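PDB 1LU4: soluble secreted antigen MPT53 from Mycobacterium tuberculosis, which probably acts as a secreted thiol-disulfide oxidoreductase of the thioredoxin family, oxidising reduced, unfolded secreted proteins so that they form disulfide bonds. Local coordinates for residues Trp30-Pro44 with Ser72-Leu84. Numbering follows the deposited sequence.
Sequences WFWTPWCPFCNAEAP and SFVSKYNLNFTNL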
loop_
_atom_site.group_PDB
_atom_site.type_symbol
_atom_site.label_atom_id
_atom_site.label_comp_id
_atom_site.label_asym_id
_atom_site.label_seq_id
_atom_site.Cartn_x
_atom_site.Cartn_y
_atom_site.Cartn_z
ATOM N N TRP A 30 0.512 -0.143 1.433
ATOM C CA TRP A 30 -0.022 1.187 1.624
ATOM C C TRP A 30 -1.532 1.092 1.566
ATOM O O TRP A 30 -2.113 0.764 0.529
ATOM C CB TRP A 30 0.500 2.139 0.550
ATOM C CG TRP A 30 0.067 3.568 0.687
ATOM C CD1 TRP A 30 0.205 4.392 1.772
ATOM C CD2 TRP A 30 -0.535 4.397 -0.326
ATOM N NE1 TRP A 30 -0.280 5.645 1.523
ATOM C CE2 TRP A 30 -0.735 5.668 0.243
ATOM C CE3 TRP A 30 -0.911 4.144 -1.656
ATOM C CZ2 TRP A 30 -1.314 6.711 -0.496
ATOM C CZ3 TRP A 30 -1.493 5.202 -2.392
ATOM C CH2 TRP A 30 -1.673 6.442 -1.783
ATOM N N PHE A 31 -2.165 1.371 2.716
ATOM C CA PHE A 31 -3.641 1.310 2.837
ATOM C C PHE A 31 -4.203 2.663 2.579
ATOM O O PHE A 31 -3.880 3.649 3.284
ATOM C CB PHE A 31 -3.994 0.856 4.279
ATOM C CG PHE A 31 -3.555 -0.561 4.571
ATOM C CD1 PHE A 31 -2.251 -0.866 4.983
ATOM C CD2 PHE A 31 -4.463 -1.622 4.426
ATOM C CE1 PHE A 31 -1.891 -2.170 5.243
ATOM C CE2 PHE A 31 -4.078 -2.935 4.674
ATOM C CZ PHE A 31 -2.780 -3.235 5.071
ATOM N N TRP A 32 -5.048 2.766 1.563
ATOM C CA TRP A 32 -5.556 4.089 1.109
ATOM C C TRP A 32 -7.026 4.004 0.761
ATOM O O TRP A 32 -7.631 2.945 0.568
ATOM C CB TRP A 32 -4.748 4.494 -0.112
ATOM C CG TRP A 32 -4.741 3.672 -1.349
ATOM C CD1 TRP A 32 -3.871 2.663 -1.627
ATOM C CD2 TRP A 32 -5.605 3.777 -2.491
ATOM N NE1 TRP A 32 -4.111 2.111 -2.864
ATOM C CE2 TRP A 32 -5.171 2.793 -3.417
ATOM C CE3 TRP A 32 -6.679 4.602 -2.820
ATOM C CZ2 TRP A 32 -5.778 2.612 -4.667
ATOM C CZ3 TRP A 32 -7.279 4.420 -4.054
ATOM C CH2 TRP A 32 -6.847 3.425 -4.965
ATOM N N THR A 33 -7.628 5.226 0.687
ATOM C CA THR A 33 -8.932 5.369 0.077
ATOM C C THR A 33 -8.865 6.565 -0.863
ATOM O O THR A 33 -8.108 7.496 -0.602
ATOM C CB THR A 33 -10.044 5.601 1.143
ATOM O OG1 THR A 33 -9.895 6.917 1.777
ATOM C CG2 THR A 33 -10.153 4.571 2.211
ATOM N N PRO A 34 -9.622 6.580 -1.988
ATOM C CA PRO A 34 -9.347 7.594 -3.004
ATOM C C PRO A 34 -9.814 8.985 -2.644
ATOM O O PRO A 34 -9.388 9.960 -3.286
ATOM C CB PRO A 34 -10.076 7.034 -4.238
ATOM C CG PRO A 34 -11.152 6.115 -3.681
ATOM C CD PRO A 34 -10.472 5.510 -2.448
ATOM N N TRP A 35 -10.701 9.097 -1.638
ATOM C CA TRP A 35 -11.288 10.371 -1.310
ATOM C C TRP A 35 -10.638 10.980 -0.104
ATOM O O TRP A 35 -11.016 12.104 0.319
ATOM C CB TRP A 35 -12.790 10.135 -1.051
ATOM C CG TRP A 35 -13.150 8.864 -0.311
ATOM C CD1 TRP A 35 -13.642 7.723 -0.911
ATOM C CD2 TRP A 35 -13.064 8.560 1.076
ATOM N NE1 TRP A 35 -13.878 6.730 0.052
ATOM C CE2 TRP A 35 -13.533 7.270 1.268
ATOM C CE3 TRP A 35 -12.659 9.347 2.178
ATOM C CZ2 TRP A 35 -13.597 6.647 2.526
ATOM C CZ3 TRP A 35 -12.730 8.771 3.426
ATOM C CH2 TRP A 35 -13.216 7.438 3.552
ATOM N N CYS A 36 -9.590 10.363 0.434
ATOM C CA CYS A 36 -8.900 10.911 1.581
ATOM C C CYS A 36 -7.877 11.965 1.156
ATOM O O CYS A 36 -7.020 11.658 0.283
ATOM C CB CYS A 36 -8.193 9.791 2.358
ATOM S SG CYS A 36 -7.018 10.399 3.585
ATOM N N PRO A 37 -7.890 13.193 1.677
ATOM C CA PRO A 37 -6.953 14.198 1.204
ATOM C C PRO A 37 -5.515 13.839 1.577
ATOM O O PRO A 37 -4.589 14.282 0.877
ATOM C CB PRO A 37 -7.427 15.477 1.874
ATOM C CG PRO A 37 -8.076 14.999 3.146
ATOM C CD PRO A 37 -8.762 13.700 2.741
ATOM N N PHE A 38 -5.305 13.119 2.654
ATOM C CA PHE A 38 -3.957 12.727 3.047
ATOM C C PHE A 38 -3.445 11.687 2.069
ATOM O O PHE A 38 -2.291 11.756 1.639
ATOM C CB PHE A 38 -3.931 12.227 4.485
ATOM C CG PHE A 38 -4.405 13.273 5.470
ATOM C CD1 PHE A 38 -3.517 14.204 5.966
ATOM C CD2 PHE A 38 -5.768 13.304 5.889
ATOM C CE1 PHE A 38 -3.936 15.173 6.892
ATOM C CE2 PHE A 38 -6.170 14.273 6.789
ATOM C CZ PHE A 38 -5.262 15.208 7.265
ATOM N N CYS A 39 -4.287 10.731 1.663
ATOM C CA CYS A 39 -3.904 9.759 0.674
ATOM C C CYS A 39 -3.593 10.447 -0.656
ATOM O O CYS A 39 -2.622 10.084 -1.336
ATOM C CB CYS A 39 -4.993 8.714 0.485
ATOM S SG CYS A 39 -5.257 7.623 1.909
ATOM N N ASN A 40 -4.398 11.415 -1.008
ATOM C CA ASN A 40 -4.172 12.150 -2.240
ATOM C C ASN A 40 -2.851 12.900 -2.172
ATOM O O ASN A 40 -2.121 12.955 -3.167
ATOM C CB ASN A 40 -5.293 13.172 -2.506
ATOM C CG ASN A 40 -6.488 12.488 -3.135
ATOM O OD1 ASN A 40 -7.353 11.865 -2.423
ATOM N ND2 ASN A 40 -6.573 12.597 -4.420
ATOM N N ALA A 41 -2.489 13.490 -1.015
ATOM C CA ALA A 41 -1.207 14.188 -0.851
ATOM C C ALA A 41 -0.055 13.232 -0.936
ATOM O O ALA A 41 1.003 13.584 -1.474
ATOM C CB ALA A 41 -1.212 14.949 0.449
ATOM N N GLU A 42 -0.160 12.050 -0.408
ATOM C CA GLU A 42 0.909 11.053 -0.445
ATOM C C GLU A 42 1.062 10.362 -1.776
ATOM O O GLU A 42 2.189 9.919 -2.094
ATOM C CB GLU A 42 0.635 9.957 0.595
ATOM C CG GLU A 42 0.822 10.464 2.024
ATOM C CD GLU A 42 0.597 9.404 3.058
ATOM O OE1 GLU A 42 0.142 8.305 2.739
ATOM O OE2 GLU A 42 0.913 9.725 4.254
ATOM N N ALA A 43 0.025 10.250 -2.585
ATOM C CA ALA A 43 0.046 9.425 -3.778
ATOM C C ALA A 43 1.189 9.805 -4.736
ATOM O O ALA A 43 1.840 8.868 -5.241
ATOM C CB ALA A 43 -1.266 9.477 -4.513
ATOM N N PRO A 44 1.488 11.069 -5.023
ATOM C CA PRO A 44 2.629 11.349 -5.921
ATOM C C PRO A 44 3.952 10.811 -5.386
ATOM O O PRO A 44 4.817 10.367 -6.122
ATOM C CB PRO A 44 2.646 12.884 -5.995
ATOM C CG PRO A 44 1.238 13.321 -5.659
ATOM C CD PRO A 44 0.759 12.296 -4.650
ATOM N N SER A 72 -9.599 5.594 -10.838
ATOM C CA SER A 72 -9.272 6.981 -11.190
ATOM C C SER A 72 -8.114 7.494 -10.393
ATOM O O SER A 72 -7.319 8.299 -10.910
ATOM C CB SER A 72 -10.513 7.843 -10.918
ATOM O OG SER A 72 -11.499 7.593 -11.876
ATOM N N PHE A 73 -8.046 7.130 -9.099
ATOM C CA PHE A 73 -6.963 7.586 -8.239
ATOM C C PHE A 73 -5.605 7.025 -8.687
ATOM O O PHE A 73 -4.639 7.756 -8.825
ATOM C CB PHE A 73 -7.338 7.155 -6.835
ATOM C CG PHE A 73 -6.387 7.500 -5.740
ATOM C CD1 PHE A 73 -5.303 6.677 -5.419
ATOM C CD2 PHE A 73 -6.557 8.656 -4.951
ATOM C CE1 PHE A 73 -4.493 6.986 -4.329
ATOM C CE2 PHE A 73 -5.718 8.950 -3.886
ATOM C CZ PHE A 73 -4.667 8.100 -3.552
ATOM N N VAL A 74 -5.574 5.710 -8.980
ATOM C CA VAL A 74 -4.355 5.103 -9.469
ATOM C C VAL A 74 -3.915 5.762 -10.761
ATOM O O VAL A 74 -2.695 6.002 -10.956
ATOM C CB VAL A 74 -4.571 3.575 -9.631
ATOM C CG1 VAL A 74 -3.494 2.941 -10.493
ATOM C CG2 VAL A 74 -4.643 2.872 -8.275
ATOM N N SER A 75 -4.870 6.044 -11.645
ATOM C CA SER A 75 -4.523 6.663 -12.946
ATOM C C SER A 75 -4.013 8.072 -12.756
ATOM O O SER A 75 -3.025 8.469 -13.358
ATOM C CB SER A 75 -5.726 6.668 -13.867
ATOM O OG SER A 75 -6.056 5.341 -14.242
ATOM N N LYS A 76 -4.710 8.897 -11.965
ATOM C CA LYS A 76 -4.346 10.285 -11.746
ATOM C C LYS A 76 -2.938 10.445 -11.196
ATOM O O LYS A 76 -2.245 11.358 -11.599
ATOM C CB LYS A 76 -5.365 10.909 -10.778
ATOM C CG LYS A 76 -5.071 12.351 -10.351
ATOM C CD LYS A 76 -6.225 12.837 -9.473
ATOM C CE LYS A 76 -5.884 14.285 -9.053
ATOM N NZ LYS A 76 -6.974 14.757 -8.182
ATOM N N TYR A 77 -2.557 9.536 -10.274
ATOM C CA TYR A 77 -1.290 9.650 -9.611
ATOM C C TYR A 77 -0.251 8.690 -10.145
ATOM O O TYR A 77 0.876 8.658 -9.623
ATOM C CB TYR A 77 -1.449 9.486 -8.084
ATOM C CG TYR A 77 -2.329 10.567 -7.505
ATOM C CD1 TYR A 77 -1.896 11.885 -7.505
ATOM C CD2 TYR A 77 -3.567 10.292 -6.933
ATOM C CE1 TYR A 77 -2.654 12.926 -6.967
ATOM C CE2 TYR A 77 -4.351 11.319 -6.396
ATOM C CZ TYR A 77 -3.888 12.606 -6.407
ATOM O OH TYR A 77 -4.642 13.648 -5.911
ATOM N N ASN A 78 -0.577 7.965 -11.198
ATOM C CA ASN A 78 0.422 7.079 -11.839
ATOM C C ASN A 78 1.019 6.112 -10.836
ATOM O O ASN A 78 2.232 5.956 -10.690
ATOM C CB ASN A 78 1.522 7.938 -12.480
ATOM C CG ASN A 78 2.271 7.159 -13.508
ATOM O OD1 ASN A 78 1.982 5.981 -13.765
ATOM N ND2 ASN A 78 3.263 7.787 -14.119
ATOM N N LEU A 79 0.147 5.386 -10.122
ATOM C CA LEU A 79 0.612 4.388 -9.130
ATOM C C LEU A 79 0.890 3.086 -9.841
ATOM O O LEU A 79 0.033 2.226 -9.984
ATOM C CB LEU A 79 -0.421 4.206 -8.010
ATOM C CG LEU A 79 -0.791 5.493 -7.285
ATOM C CD1 LEU A 79 -1.815 5.220 -6.173
ATOM C CD2 LEU A 79 0.413 6.118 -6.634
ATOM N N ASN A 80 2.137 2.972 -10.349
ATOM C CA ASN A 80 2.486 1.823 -11.173
ATOM C C ASN A 80 2.981 0.655 -10.343
ATOM O O ASN A 80 4.174 0.246 -10.382
ATOM C CB ASN A 80 3.569 2.246 -12.186
ATOM C CG ASN A 80 3.911 1.133 -13.152
ATOM O OD1 ASN A 80 3.069 0.295 -13.460
ATOM N ND2 ASN A 80 5.110 1.133 -13.648
ATOM N N PHE A 81 2.075 0.082 -9.591
ATOM C CA PHE A 81 2.316 -1.064 -8.760
ATOM C C PHE A 81 0.964 -1.709 -8.477
ATOM O O PHE A 81 -0.085 -1.114 -8.756
ATOM C CB PHE A 81 3.081 -0.729 -7.468
ATOM C CG PHE A 81 2.534 0.439 -6.685
ATOM C CD1 PHE A 81 1.457 0.246 -5.789
ATOM C CD2 PHE A 81 3.075 1.705 -6.778
ATOM C CE1 PHE A 81 1.006 1.315 -5.022
ATOM C CE2 PHE A 81 2.641 2.766 -6.002
ATOM C CZ PHE A 81 1.588 2.539 -5.121
ATOM N N THR A 82 0.979 -2.913 -7.906
ATOM C CA THR A 82 -0.281 -3.615 -7.643
ATOM C C THR A 82 -1.127 -2.809 -6.657
ATOM O O THR A 82 -0.637 -2.372 -5.628
ATOM C CB THR A 82 0.035 -4.981 -6.993
ATOM O OG1 THR A 82 0.803 -5.750 -7.923
ATOM C CG2 THR A 82 -1.254 -5.723 -6.669
ATOM N N ASN A 83 -2.408 -2.671 -6.969
ATOM C CA ASN A 83 -3.391 -2.122 -6.015
ATOM C C ASN A 83 -4.542 -3.077 -5.919
ATOM O O ASN A 83 -5.080 -3.578 -6.905
ATOM C CB ASN A 83 -3.870 -0.719 -6.465
ATOM C CG ASN A 83 -2.803 0.303 -6.179
ATOM O OD1 ASN A 83 -2.678 0.811 -5.068
ATOM N ND2 ASN A 83 -2.001 0.539 -7.196
ATOM N N LEU A 84 -4.934 -3.362 -4.677
ATOM C CA LEU A 84 -5.924 -4.375 -4.356
ATOM C C LEU A 84 -7.268 -3.718 -4.036
ATOM O O LEU A 84 -7.320 -2.722 -3.323
ATOM C CB LEU A 84 -5.493 -5.210 -3.129
ATOM C CG LEU A 84 -4.108 -5.899 -3.368
ATOM C CD1 LEU A 84 -3.736 -6.731 -2.155
ATOM C CD2 LEU A 84 -4.092 -6.769 -4.614
#
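Phe73, from helix 67-77, packs against Trp32, Pro34, Cys39 and Ala43 behind the CxxC motif of a thioredoxin fold. Strand 27-32 leads through a type I turn, Thr33 to Cys36, into helix 37-52. The axes of the short segments 37-44 and 72-77 approach to 10.1 Å. Phe73 can be followed outward. Its CB touches CB of Pro34. With CG turned away from the backbone N, the ring reaches in toward helix 37-52. Phe73 CD1 lies 3.3 Å from Trp32 CZ3, within an offset stack whose planes are 14° apart. CD2 passes the carbonyl O of Pro34. CE1 meets CH2 of Trp30, which comes at the phenyl edge. CE2 meets the side-chain amide of Asn40 at CG. At the tip, Phe73 CZ sits 3.6 Å from the carbonyl O of Cys39 and also touches Ala43 CB. Tyr77 covers the other face of the Phe73 ring, so both faces are packed.

Tyr77 carries the next layer. Ala43 CB sits 3.7 Å from the centroid of the Tyr77 ring, over its face, as a CH-pi contact. CG of Lys76 covers the opposite face. Pro44 lies alongside, its CG near Tyr77 CD1. Leu79 follows the Schellman motif at Asn78. Its CD1 meets the edge of Trp30 at CZ3, and its CD2 approaches the carbonyl O of Ala43.

Cys36 and Cys39, the predicted redox-active pair, are not joined by a disulfide here. Cys36 is the N-cap of helix 37-52, and its SG accepts a capping bond from Cys39 N. Across the contact, the indole of Trp32 is also held at its nitrogen. The indole and the Asn83 amide have planes nearly perpendicular. Trp32 NE1 donates to Asn83 OD1 at 2.9 Å, bent to 141° at the hydrogen.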